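Catalase-3 (PDB 4AJ9) catalyses the breakdown of hydrogen peroxide to oxygen and water at a bound heme, and so probably protects the fungal cell from this toxic oxidant. Local coordinates at residues D174-W177 and D178-S182; K282-Y286 and G287-L291; D354-L357 and N358-G362; T453-E456 and Q457-I461; A610-P613 and S614-T618. One frame throughout, in Å; residues are numbered along the deposited sequence. Where two conformers were deposited one is given.

All five contacts are local, made along single helices or round a turn, and they follow one another along the chain without touching. Contact 3 alone contributes residues to the heme pocket; the side chains nearest a heme in contacts 1 and 2 stay about 11 Å and 13 Å from it. These three belong to the catalase region proper. Contact 4 belongs to the catalase-related immune-responsive region, yet its nearest atoms are only about 7 Å from contact 1. Contact 5 sits in the C-terminal domain, its centre about 49 Å from that of contact 3, on the opposite side of the chain's centre. Contacts 2, 3 and 5 all touch the third subunit; contacts 1 and 3 both touch the second.

Contact 1: D174-W177 and D178-S182; sequences DSAW and DFFSS
Trp177 and Phe180, three residues apart on helix 174-182, form a T-shaped pair in which the phenylalanine offers its edge to one face of the indole, the planes turned 80° against each other. CD2 of Phe180 lies 3.9 Å from CD2 of Trp177, toward the rim of the indole. A chi1 of -65°, with CG opposite the carbonyl carbon, leans the Phe180 ring back over the preceding turn, where O of Ala176 rests on one face, 3.2 Å from CG of Phe180. That oxygen also accepts from N of Phe180 at 2.9 Å. On this tight, buried side, Leu190 of helix 187-193 packs on both rings, and NE1 of Trp177 finds an acceptor in Glu467. Large flat apolar groups suit such a crowded layer between helices.

The looser side holds Asp174 and Ser182, both partly open to solvent; Asp174 bonds to the backbone N of Thr472 and Asn473. Asp178, on the same stripe of the helix but buried, donates its backbone N to O of Asp174 at 2.8 Å. Its carboxylate takes bonds from the hydroxyls of Tyr397 and Ser400 and the backbone N of Tyr401 and Leu402, all of the second subunit. So many donors would probably stabilise a buried negative charge, tying helix 174-182 to that subunit.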
# COMPACT_ATOMS: atom_id res chain seq x y z
N ASP C 174 -16.79 24.13 -18.30
CA ASP C 174 -15.89 25.28 -18.41
C ASP C 174 -14.41 24.94 -18.50
O ASP C 174 -13.71 25.43 -19.39
CB ASP C 174 -16.12 26.25 -17.24
CG ASP C 174 -17.42 27.02 -17.37
OD1 ASP C 174 -18.47 26.38 -17.64
OD2 ASP C 174 -17.39 28.26 -17.25
N SER C 175 -13.93 24.12 -17.57
CA SER C 175 -12.49 23.94 -17.43
C SER C 175 -11.91 23.27 -18.67
O SER C 175 -10.79 23.59 -19.09
CB SER C 175 -12.16 23.14 -16.17
OG SER C 175 -12.75 21.86 -16.18
N ALA C 176 -12.66 22.35 -19.26
CA ALA C 176 -12.18 21.59 -20.41
C ALA C 176 -11.96 22.54 -21.58
O ALA C 176 -10.90 22.53 -22.23
CB ALA C 176 -13.16 20.51 -20.79
N TRP C 177 -12.97 23.34 -21.86
CA TRP C 177 -12.92 24.25 -23.01
C TRP C 177 -12.02 25.47 -22.77
O TRP C 177 -11.48 26.03 -23.72
CB TRP C 177 -14.35 24.65 -23.42
CG TRP C 177 -15.03 23.51 -24.08
CD1 TRP C 177 -15.63 22.43 -23.47
CD2 TRP C 177 -15.14 23.29 -25.49
NE1 TRP C 177 -16.12 21.56 -24.43
CE2 TRP C 177 -15.83 22.07 -25.67
CE3 TRP C 177 -14.74 24.01 -26.62
CZ2 TRP C 177 -16.13 21.56 -26.93
CZ3 TRP C 177 -15.03 23.50 -27.87
CH2 TRP C 177 -15.73 22.30 -28.02
N ASP C 178 -11.85 25.85 -21.50
CA ASP C 178 -10.80 26.80 -21.11
C ASP C 178 -9.45 26.24 -21.54
O ASP C 178 -8.65 26.94 -22.17
CB ASP C 178 -10.84 27.04 -19.59
CG ASP C 178 -9.75 27.99 -19.10
OD1 ASP C 178 -9.20 28.77 -19.90
OD2 ASP C 178 -9.46 27.97 -17.88
N PHE C 179 -9.19 24.97 -21.22
CA PHE C 179 -7.93 24.35 -21.60
C PHE C 179 -7.75 24.22 -23.11
O PHE C 179 -6.68 24.52 -23.64
CB PHE C 179 -7.74 22.97 -20.95
CG PHE C 179 -6.40 22.34 -21.26
CD1 PHE C 179 -5.27 22.70 -20.54
CD2 PHE C 179 -6.28 21.42 -22.29
CE1 PHE C 179 -4.03 22.14 -20.82
CE2 PHE C 179 -5.04 20.85 -22.58
CZ PHE C 179 -3.91 21.21 -21.85
N PHE C 180 -8.79 23.79 -23.81
CA PHE C 180 -8.72 23.60 -25.26
C PHE C 180 -8.37 24.90 -25.96
O PHE C 180 -7.67 24.92 -26.97
CB PHE C 180 -10.07 23.09 -25.79
CG PHE C 180 -10.45 21.73 -25.30
CD1 PHE C 180 -9.48 20.80 -24.94
CD2 PHE C 180 -11.78 21.36 -25.21
CE1 PHE C 180 -9.84 19.53 -24.51
CE2 PHE C 180 -12.14 20.10 -24.75
CZ PHE C 180 -11.16 19.19 -24.41
N SER C 181 -8.88 26.00 -25.42
CA SER C 181 -8.71 27.29 -26.06
C SER C 181 -7.44 28.00 -25.59
O SER C 181 -6.89 28.84 -26.29
CB SER C 181 -9.96 28.16 -25.87
OG SER C 181 -10.22 28.43 -24.50
N SER C 182 -6.97 27.65 -24.39
CA SER C 182 -5.74 28.20 -23.84
C SER C 182 -4.51 27.47 -24.37
O SER C 182 -3.40 28.01 -24.32
CB SER C 182 -5.75 28.09 -22.32
OG SER C 182 -6.69 28.99 -21.74

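Contact 2: K282-Y286 and G287-L291; sequences KAQAY and GFDLL
The loop joining strands 270-278 and 305-314 of the catalase antiparallel beta-barrel doubles back here, and N of Leu290 closes it by donating to O of Ala283 at 2.9 Å. A type I turn from Lys282 to Ala285 begins the reversal. Gly287 continues it with a phi of 91°, at which a side chain would jam against O of Tyr286, and glycine is accordingly the residue for the place.

One water fills the bend: it donates to O of Ala283 and to O of Phe288, and accepts from N of Tyr286 at 2.8 Å. A second, at its rim, links O of Gln284 to N of Gly287. Apolar groups gather beside the bend, where CD1 of Leu290 meets the edge of the Tyr286 ring, 4.2 Å from CD2 of Tyr286, and CE1 of Phe288 touches CB of Tyr286. Gln284 and Asp289 run alongside each other, amide and carboxylate planes 15° apart. OD2 of Asp289 is held by Thr437 and by a salt bridge to Arg37 of the third subunit, against which Gln284 also packs. The other oxygen, OD1 of Asp289, accepts from N of Leu291 at 3.0 Å, the side-chain-to-backbone bond that defines an Asx turn.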
# COMPACT_ATOMS: atom_id res chain seq x y z
N LYS C 282 13.37 11.84 -43.97
CA LYS C 282 12.13 12.53 -44.36
C LYS C 282 11.22 12.87 -43.16
O LYS C 282 10.04 13.21 -43.32
CB LYS C 282 11.41 11.71 -45.44
CG LYS C 282 12.19 11.72 -46.75
CD LYS C 282 11.64 10.80 -47.82
CE LYS C 282 12.56 10.80 -49.04
NZ LYS C 282 13.88 10.12 -48.76
N ALA C 283 11.79 12.82 -41.96
CA ALA C 283 11.03 13.05 -40.72
C ALA C 283 10.26 14.38 -40.73
O ALA C 283 9.19 14.48 -40.13
CB ALA C 283 11.96 13.00 -39.52
N GLN C 284 10.81 15.38 -41.39
CA GLN C 284 10.19 16.70 -41.44
C GLN C 284 9.80 17.10 -42.86
O GLN C 284 9.67 18.28 -43.16
CB GLN C 284 11.15 17.76 -40.87
CG GLN C 284 11.65 17.43 -39.47
CD GLN C 284 12.64 18.45 -38.94
OE1 GLN C 284 12.29 19.60 -38.69
NE2 GLN C 284 13.90 18.02 -38.76
N ALA C 285 9.59 16.11 -43.72
CA ALA C 285 9.41 16.38 -45.15
C ALA C 285 7.95 16.57 -45.57
O ALA C 285 7.68 16.95 -46.70
CB ALA C 285 10.05 15.29 -45.97
N TYR C 286 7.00 16.32 -44.67
CA TYR C 286 5.59 16.26 -45.08
C TYR C 286 4.69 17.40 -44.58
O TYR C 286 3.47 17.23 -44.44
CB TYR C 286 5.02 14.88 -44.73
CG TYR C 286 5.79 13.77 -45.40
CD1 TYR C 286 5.67 13.55 -46.77
CD2 TYR C 286 6.68 12.96 -44.69
CE1 TYR C 286 6.38 12.56 -47.41
CE2 TYR C 286 7.40 11.95 -45.32
CZ TYR C 286 7.24 11.76 -46.69
OH TYR C 286 7.94 10.78 -47.36
N GLY C 287 5.28 18.56 -44.34
CA GLY C 287 4.53 19.74 -43.94
C GLY C 287 4.39 19.88 -42.43
O GLY C 287 3.68 20.75 -41.93
N PHE C 288 5.06 18.99 -41.70
CA PHE C 288 5.04 18.99 -40.24
C PHE C 288 6.17 18.09 -39.75
O PHE C 288 6.85 17.46 -40.54
CB PHE C 288 3.70 18.49 -39.70
CG PHE C 288 3.43 17.03 -39.99
CD1 PHE C 288 2.86 16.64 -41.19
CD2 PHE C 288 3.74 16.06 -39.05
CE1 PHE C 288 2.60 15.30 -41.46
CE2 PHE C 288 3.49 14.72 -39.31
CZ PHE C 288 2.92 14.33 -40.51
N ASP C 289 6.35 18.02 -38.43
CA ASP C 289 7.42 17.23 -37.84
C ASP C 289 6.85 15.91 -37.33
O ASP C 289 5.92 15.90 -36.52
CB ASP C 289 8.04 18.03 -36.69
CG ASP C 289 9.35 17.43 -36.19
OD1 ASP C 289 9.51 16.20 -36.22
OD2 ASP C 289 10.22 18.22 -35.75
N LEU C 290 7.40 14.79 -37.81
CA LEU C 290 6.85 13.48 -37.44
C LEU C 290 7.07 13.11 -35.97
O LEU C 290 6.58 12.08 -35.50
CB LEU C 290 7.35 12.38 -38.39
CG LEU C 290 6.42 12.17 -39.59
CD1 LEU C 290 7.13 11.48 -40.76
CD2 LEU C 290 5.19 11.39 -39.15
N LEU C 291 7.77 13.97 -35.23
CA LEU C 291 7.92 13.79 -33.79
C LEU C 291 6.74 14.44 -33.05
O LEU C 291 6.63 14.33 -31.84
CB LEU C 291 9.24 14.39 -33.30
CG LEU C 291 10.56 13.82 -33.84
CD1 LEU C 291 11.74 14.58 -33.23
CD2 LEU C 291 10.68 12.32 -33.56
O HOH W 1 6.98 15.16 -42.09
O HOH W 2 7.91 19.65 -44.52

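Contact 3: D354-L357 and N358-G362; sequences DTQL and NRHRG. With HEM (protoporphyrin IX containing Fe), chain Y.
Bends in two neighbouring side chains bring Gln356 and Arg359 onto one heme propionate: Gln356 folds at chi2 (-47°), and Arg359, in the conformer described (one of two modelled), has CG opposite its backbone N and bends at chi2 and chi3 (71°). NE2 of Gln356 donates to heme O1D at 2.8 Å in a nearly straight bond. Arg359 grips both oxygens, NE reaching heme O2D at 2.9 Å and NH2 reaching heme O1D at 2.8 Å, the latter oxygen lying at the guanidinium edge. O1D thus collects two donors. Thr355 adds an apolar touch, its CG2 lying 3.7 Å from heme CBD.

Second-shell bonds fix the glutamine. OE1 of Gln356 accepts from Ser327, and NE2 also donates to the carbonyl of Tyr352, one turn earlier and by similarity the axial ligand of the heme iron. His360 lies alongside, OE1 of Gln356 standing at its ring edge 3.5 Å from CD2 of His360. A leucine at Gln356 would probably leave O1D to Arg359 alone within this helix and Ser327 without this acceptor. Thr355 is itself tied to Asp55 of the third subunit, so the heme-lining turn is also part of a subunit interface. Arg62 and Arg102 also bond to the heme, and the positive charge gathered here is likely to keep the propionate ionised and anchored.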
# COMPACT_ATOMS: atom_id res chain seq x y z
N ASP C 354 5.52 3.83 -13.55
CA ASP C 354 5.33 4.38 -12.21
C ASP C 354 3.90 4.16 -11.70
O ASP C 354 3.70 3.79 -10.55
CB ASP C 354 5.65 5.87 -12.21
CG ASP C 354 5.19 6.57 -10.95
OD1 ASP C 354 5.54 6.11 -9.85
OD2 ASP C 354 4.44 7.56 -11.06
N THR C 355 2.92 4.38 -12.56
CA THR C 355 1.52 4.29 -12.14
C THR C 355 1.10 2.88 -11.69
O THR C 355 0.16 2.73 -10.89
CB THR C 355 0.55 4.80 -13.22
OG1 THR C 355 -0.71 5.14 -12.63
CG2 THR C 355 0.36 3.75 -14.30
N GLN C 356 1.80 1.86 -12.17
CA GLN C 356 1.50 0.49 -11.77
C GLN C 356 1.74 0.30 -10.27
O GLN C 356 1.08 -0.51 -9.63
CB GLN C 356 2.36 -0.52 -12.55
CG GLN C 356 2.19 -0.43 -14.06
CD GLN C 356 0.74 -0.36 -14.49
OE1 GLN C 356 -0.14 -0.92 -13.82
NE2 GLN C 356 0.48 0.34 -15.60
N LEU C 357 2.71 1.03 -9.74
CA LEU C 357 2.98 0.99 -8.31
C LEU C 357 1.78 1.47 -7.52
O LEU C 357 1.51 0.97 -6.43
CB LEU C 357 4.19 1.87 -7.97
CG LEU C 357 5.53 1.46 -8.57
CD1 LEU C 357 6.56 2.58 -8.39
CD2 LEU C 357 6.02 0.15 -7.96
N ASN C 358 1.03 2.43 -8.07
CA ASN C 358 -0.18 2.88 -7.39
C ASN C 358 -1.31 1.87 -7.52
O ASN C 358 -1.92 1.47 -6.52
CB ASN C 358 -0.67 4.23 -7.95
CG ASN C 358 -1.77 4.83 -7.10
OD1 ASN C 358 -1.55 5.15 -5.94
ND2 ASN C 358 -2.97 4.99 -7.68
N ARG C 359 -1.58 1.44 -8.74
CA ARG C 359 -2.69 0.54 -8.98
C ARG C 359 -2.48 -0.81 -8.30
O ARG C 359 -3.41 -1.37 -7.72
CB ARG C 359 -2.91 0.36 -10.48
CG ARG C 359 -4.30 -0.11 -10.83
CD ARG C 359 -4.80 0.61 -12.08
NE ARG C 359 -4.11 0.17 -13.29
CZ ARG C 359 -4.27 -1.02 -13.86
NH1 ARG C 359 -5.08 -1.92 -13.32
NH2 ARG C 359 -3.60 -1.32 -14.97
N HIS C 360 -1.26 -1.33 -8.37
CA HIS C 360 -0.97 -2.66 -7.84
C HIS C 360 -0.30 -2.69 -6.47
O HIS C 360 -0.04 -3.76 -5.92
CB HIS C 360 -0.17 -3.50 -8.85
CG HIS C 360 -0.95 -3.83 -10.09
ND1 HIS C 360 -1.98 -4.74 -10.10
CD2 HIS C 360 -0.86 -3.35 -11.36
CE1 HIS C 360 -2.49 -4.83 -11.32
NE2 HIS C 360 -1.82 -4.00 -12.11
N ARG C 361 -0.00 -1.51 -5.93
CA ARG C 361 0.62 -1.41 -4.60
C ARG C 361 1.83 -2.33 -4.38
O ARG C 361 1.95 -2.97 -3.33
CB ARG C 361 -0.42 -1.69 -3.50
CG ARG C 361 -1.26 -0.49 -3.10
CD ARG C 361 -2.24 -0.09 -4.20
NE ARG C 361 -2.83 1.22 -3.96
CZ ARG C 361 -2.13 2.35 -3.89
NH1 ARG C 361 -0.82 2.33 -4.06
NH2 ARG C 361 -2.74 3.50 -3.67
N GLY C 362 2.73 -2.37 -5.35
CA GLY C 362 3.86 -3.26 -5.27
C GLY C 362 4.55 -3.34 -6.62
O GLY C 362 3.98 -2.98 -7.64
CHA HEM Y . -3.72 4.72 -19.76
CHB HEM Y . -3.45 5.73 -24.51
CHC HEM Y . -0.94 9.75 -23.47
CHD HEM Y . -0.47 8.26 -18.89
C1A HEM Y . -3.91 4.66 -21.13
C2A HEM Y . -4.69 3.66 -21.85
C3A HEM Y . -4.62 3.95 -23.16
C4A HEM Y . -3.79 5.13 -23.32
CMA HEM Y . -5.28 3.19 -24.33
CAA HEM Y . -5.49 2.50 -21.20
CBA HEM Y . -4.72 1.18 -21.25
CGA HEM Y . -5.61 0.10 -20.70
O1A HEM Y . -5.33 -0.40 -19.58
O2A HEM Y . -6.61 -0.27 -21.37
C1B HEM Y . -2.69 6.88 -24.65
C2B HEM Y . -2.25 7.46 -25.91
C3B HEM Y . -1.57 8.59 -25.63
C4B HEM Y . -1.55 8.73 -24.18
CMB HEM Y . -2.57 6.84 -27.28
CAB HEM Y . -0.86 9.56 -26.59
CBB HEM Y . -0.42 9.14 -27.78
C1C HEM Y . -0.53 9.64 -22.17
C2C HEM Y . 0.48 10.46 -21.52
C3C HEM Y . 0.58 10.05 -20.25
C4C HEM Y . -0.32 8.94 -20.07
CMC HEM Y . 1.24 11.63 -22.17
CAC HEM Y . 1.52 10.55 -19.15
CBC HEM Y . 2.74 10.99 -19.48
C1D HEM Y . -1.29 7.20 -18.68
C2D HEM Y . -1.43 6.52 -17.42
C3D HEM Y . -2.45 5.41 -17.69
C4D HEM Y . -2.81 5.53 -19.09
CMD HEM Y . -0.70 6.85 -16.11
CAD HEM Y . -2.96 4.37 -16.69
CBD HEM Y . -2.13 3.11 -16.90
CGD HEM Y . -2.50 2.08 -15.86
O1D HEM Y . -2.25 0.88 -16.11
O2D HEM Y . -3.08 2.47 -14.81
NA HEM Y . -3.38 5.53 -22.06
NB HEM Y . -2.24 7.68 -23.63
NC HEM Y . -0.99 8.72 -21.25
ND HEM Y . -2.10 6.60 -19.64
FE HEM Y . -2.11 7.06 -21.69

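Contact 4: T453-E456 and Q457-I461; sequences TPVE and QQFVI
From Gln457 to Val460 each backbone N donates to the carbonyl four residues back, starting with N of Gln457 to O of Thr453 at 2.7 Å, so helix 454-468 is regular from its first turn. The side chains finish its beginning with a capping box. OG1 of Thr453, the N-cap residue, accepts from N of Glu456 at 3.2 Å, and OE1 of Glu456 in exchange accepts from N of Thr453 at 3.1 Å through its anti lone pair. Glu456 gets there with CG opposite its backbone N (chi1 -157°) and the chain extended beyond, which throws the carboxylate back toward the cap. Threonine and glutamate suit these posts because each brings an oxygen to an N-H at the helix start that has no carbonyl a turn earlier within the helix to bond to; Pro454 suits the first turn because it has no N-H to satisfy.

On another side, Val455 lays CG1 over a face of the Phe459 ring, 4.1 Å from its centroid and 24° off the normal, a CH-pi contact, while Phe459 also pairs edge-to-face with Phe674. Gln457 runs past the cap, CG lying 3.2 Å from O of Thr453, and OE1 of Gln458 accepts from the backbone N of Asp677.

With further bonds from Ser520 and the backbone N of Ile521 and Phe522, and the positive end of the helix dipole beside it, the Glu456 carboxylate is likely to stay ionised, binding the helix start to the 520-522 segment.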
# COMPACT_ATOMS: atom_id res chain seq x y z
N THR C 453 -17.84 14.33 -44.77
CA THR C 453 -19.04 14.62 -45.56
C THR C 453 -19.80 15.81 -44.96
O THR C 453 -19.56 16.19 -43.80
CB THR C 453 -20.00 13.41 -45.64
OG1 THR C 453 -20.69 13.25 -44.40
CG2 THR C 453 -19.24 12.14 -45.97
N PRO C 454 -20.69 16.42 -45.74
CA PRO C 454 -21.40 17.61 -45.26
C PRO C 454 -22.18 17.40 -43.96
O PRO C 454 -22.14 18.27 -43.09
CB PRO C 454 -22.36 17.92 -46.41
CG PRO C 454 -21.65 17.42 -47.63
CD PRO C 454 -20.95 16.16 -47.17
N VAL C 455 -22.91 16.29 -43.83
CA VAL C 455 -23.68 16.03 -42.62
C VAL C 455 -22.73 15.64 -41.49
O VAL C 455 -22.97 15.94 -40.31
CB VAL C 455 -24.72 14.92 -42.84
CG1 VAL C 455 -25.40 14.55 -41.51
CG2 VAL C 455 -25.76 15.38 -43.86
N GLU C 456 -21.66 14.96 -41.86
CA GLU C 456 -20.61 14.60 -40.91
C GLU C 456 -19.98 15.86 -40.32
O GLU C 456 -19.74 15.93 -39.11
CB GLU C 456 -19.55 13.76 -41.61
CG GLU C 456 -18.74 12.89 -40.70
CD GLU C 456 -17.96 11.83 -41.45
OE1 GLU C 456 -17.72 12.01 -42.67
OE2 GLU C 456 -17.58 10.83 -40.81
N GLN C 457 -19.73 16.85 -41.17
CA GLN C 457 -19.24 18.15 -40.71
C GLN C 457 -20.28 18.78 -39.79
O GLN C 457 -19.95 19.44 -38.80
CB GLN C 457 -18.97 19.08 -41.89
CG GLN C 457 -17.78 18.68 -42.75
CD GLN C 457 -17.56 19.65 -43.91
OE1 GLN C 457 -18.50 20.29 -44.36
NE2 GLN C 457 -16.32 19.77 -44.38
N GLN C 458 -21.55 18.57 -40.11
CA GLN C 458 -22.61 19.14 -39.29
C GLN C 458 -22.61 18.51 -37.89
O GLN C 458 -22.85 19.20 -36.91
CB GLN C 458 -23.98 18.98 -39.96
CG GLN C 458 -25.11 19.73 -39.25
CD GLN C 458 -24.95 21.23 -39.31
OE1 GLN C 458 -25.03 21.84 -40.38
NE2 GLN C 458 -24.74 21.85 -38.15
N PHE C 459 -22.32 17.21 -37.82
CA PHE C 459 -22.26 16.52 -36.53
C PHE C 459 -21.18 17.13 -35.64
O PHE C 459 -21.39 17.35 -34.44
CB PHE C 459 -22.01 15.03 -36.71
CG PHE C 459 -23.20 14.27 -37.22
CD1 PHE C 459 -24.49 14.70 -36.95
CD2 PHE C 459 -23.04 13.10 -37.96
CE1 PHE C 459 -25.58 13.99 -37.41
CE2 PHE C 459 -24.12 12.40 -38.42
CZ PHE C 459 -25.39 12.84 -38.14
N VAL C 460 -20.02 17.39 -36.23
CA VAL C 460 -18.92 18.04 -35.52
C VAL C 460 -19.35 19.40 -34.98
O VAL C 460 -19.17 19.71 -33.80
CB VAL C 460 -17.67 18.20 -36.42
CG1 VAL C 460 -16.65 19.14 -35.77
CG2 VAL C 460 -17.04 16.83 -36.77
N ILE C 461 -19.93 20.22 -35.85
CA ILE C 461 -20.37 21.56 -35.44
C ILE C 461 -21.43 21.49 -34.33
O ILE C 461 -21.39 22.26 -33.37
CB ILE C 461 -20.93 22.34 -36.66
CG1 ILE C 461 -19.77 22.96 -37.45
CG2 ILE C 461 -21.90 23.43 -36.21
CD1 ILE C 461 -20.14 23.32 -38.87

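Contact 5: A610-P613 and S614-T618; sequences AGRP and SQILT
Arg612 meets Ile616 with its methylenes and not with its guanidinium: neither a face nor an edge of that flat group, nor of the Gln615 amide, comes against the other segment. The guanidinium is occupied elsewhere, NH1 of Arg612 donating to the carbonyls of Tyr577 and Ser578. Bends at chi2 and chi3 (59° and 55°) carry the arginine out this way while leaving CD of Arg612 across CG1 of Ile616, 3.8 Å away. CD1 of Ile616 follows at 3.9 Å from the same CD of Arg612. The amide of Gln615 bonds to Asp619 through NE2, and its OE1 accepts from Gln615 of the third subunit.

This is the start of helix 612-622, the crossover of a beta-alpha-beta unit between parallel strands 587-590 and 627-630 in the C-terminal domain of the long catalases. Ile616 and Leu617 suit the helix face that packs on Val588. A serine in place of Ile616 is likely to open a gap toward Val588 and leave the Arg612 methylenes without their apolar neighbour. Gly611, the N-cap, has a positive phi of 79° that favours glycine, and its O accepts from N of Gln615 at 2.7 Å. Pro613 fits the first turn, where no N-H is called for. O of Ser614 is gripped from opposite faces of its plane by Thr618, one turn further on: by OG1 of Thr618 at 2.8 Å and by N of Thr618 at 2.9 Å.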
# COMPACT_ATOMS: atom_id res chain seq x y z
N ALA C 610 -46.42 4.56 -21.09
CA ALA C 610 -47.24 5.16 -22.15
C ALA C 610 -46.40 5.52 -23.37
O ALA C 610 -45.35 6.13 -23.24
CB ALA C 610 -47.97 6.39 -21.62
N GLY C 611 -46.85 5.13 -24.55
CA GLY C 611 -46.17 5.50 -25.79
C GLY C 611 -44.93 4.72 -26.17
O GLY C 611 -44.31 5.01 -27.20
N ARG C 612 -44.57 3.71 -25.38
CA ARG C 612 -43.28 3.01 -25.57
C ARG C 612 -43.05 2.44 -26.98
O ARG C 612 -42.00 2.68 -27.57
CB ARG C 612 -43.07 1.96 -24.48
CG ARG C 612 -41.83 1.07 -24.66
CD ARG C 612 -40.51 1.86 -24.71
NE ARG C 612 -40.30 2.73 -23.55
CZ ARG C 612 -39.85 2.33 -22.37
NH1 ARG C 612 -39.60 1.05 -22.15
NH2 ARG C 612 -39.68 3.22 -21.39
N PRO C 613 -44.01 1.68 -27.52
CA PRO C 613 -43.82 1.20 -28.90
C PRO C 613 -43.58 2.36 -29.86
O PRO C 613 -42.63 2.32 -30.64
CB PRO C 613 -45.14 0.48 -29.21
CG PRO C 613 -45.65 0.04 -27.85
CD PRO C 613 -45.27 1.18 -26.93
N SER C 614 -44.42 3.40 -29.78
CA SER C 614 -44.24 4.59 -30.61
C SER C 614 -42.89 5.27 -30.39
O SER C 614 -42.29 5.78 -31.33
CB SER C 614 -45.36 5.60 -30.36
OG SER C 614 -46.62 5.06 -30.69
N GLN C 615 -42.44 5.32 -29.14
CA GLN C 615 -41.19 6.03 -28.85
C GLN C 615 -40.01 5.31 -29.49
O GLN C 615 -39.10 5.94 -30.01
CB GLN C 615 -40.98 6.16 -27.33
CG GLN C 615 -39.85 7.10 -26.95
CD GLN C 615 -40.11 8.53 -27.39
OE1 GLN C 615 -41.10 9.14 -26.98
NE2 GLN C 615 -39.22 9.07 -28.22
N ILE C 616 -40.05 3.98 -29.42
CA ILE C 616 -39.01 3.14 -30.02
C ILE C 616 -38.92 3.37 -31.52
O ILE C 616 -37.82 3.50 -32.08
CB ILE C 616 -39.25 1.65 -29.73
CG1 ILE C 616 -39.09 1.36 -28.24
CG2 ILE C 616 -38.26 0.78 -30.52
CD1 ILE C 616 -39.40 -0.08 -27.85
N LEU C 617 -40.07 3.41 -32.19
CA LEU C 617 -40.07 3.59 -33.64
C LEU C 617 -39.64 5.01 -33.98
O LEU C 617 -38.92 5.23 -34.96
CB LEU C 617 -41.45 3.31 -34.23
CG LEU C 617 -41.52 3.20 -35.75
CD1 LEU C 617 -40.54 2.15 -36.24
CD2 LEU C 617 -42.94 2.88 -36.22
N THR C 618 -40.09 5.97 -33.17
CA THR C 618 -39.72 7.36 -33.35
C THR C 618 -38.22 7.58 -33.17
O THR C 618 -37.57 8.22 -34.00
CB THR C 618 -40.52 8.28 -32.38
OG1 THR C 618 -41.92 8.20 -32.68
CG2 THR C 618 -40.07 9.73 -32.50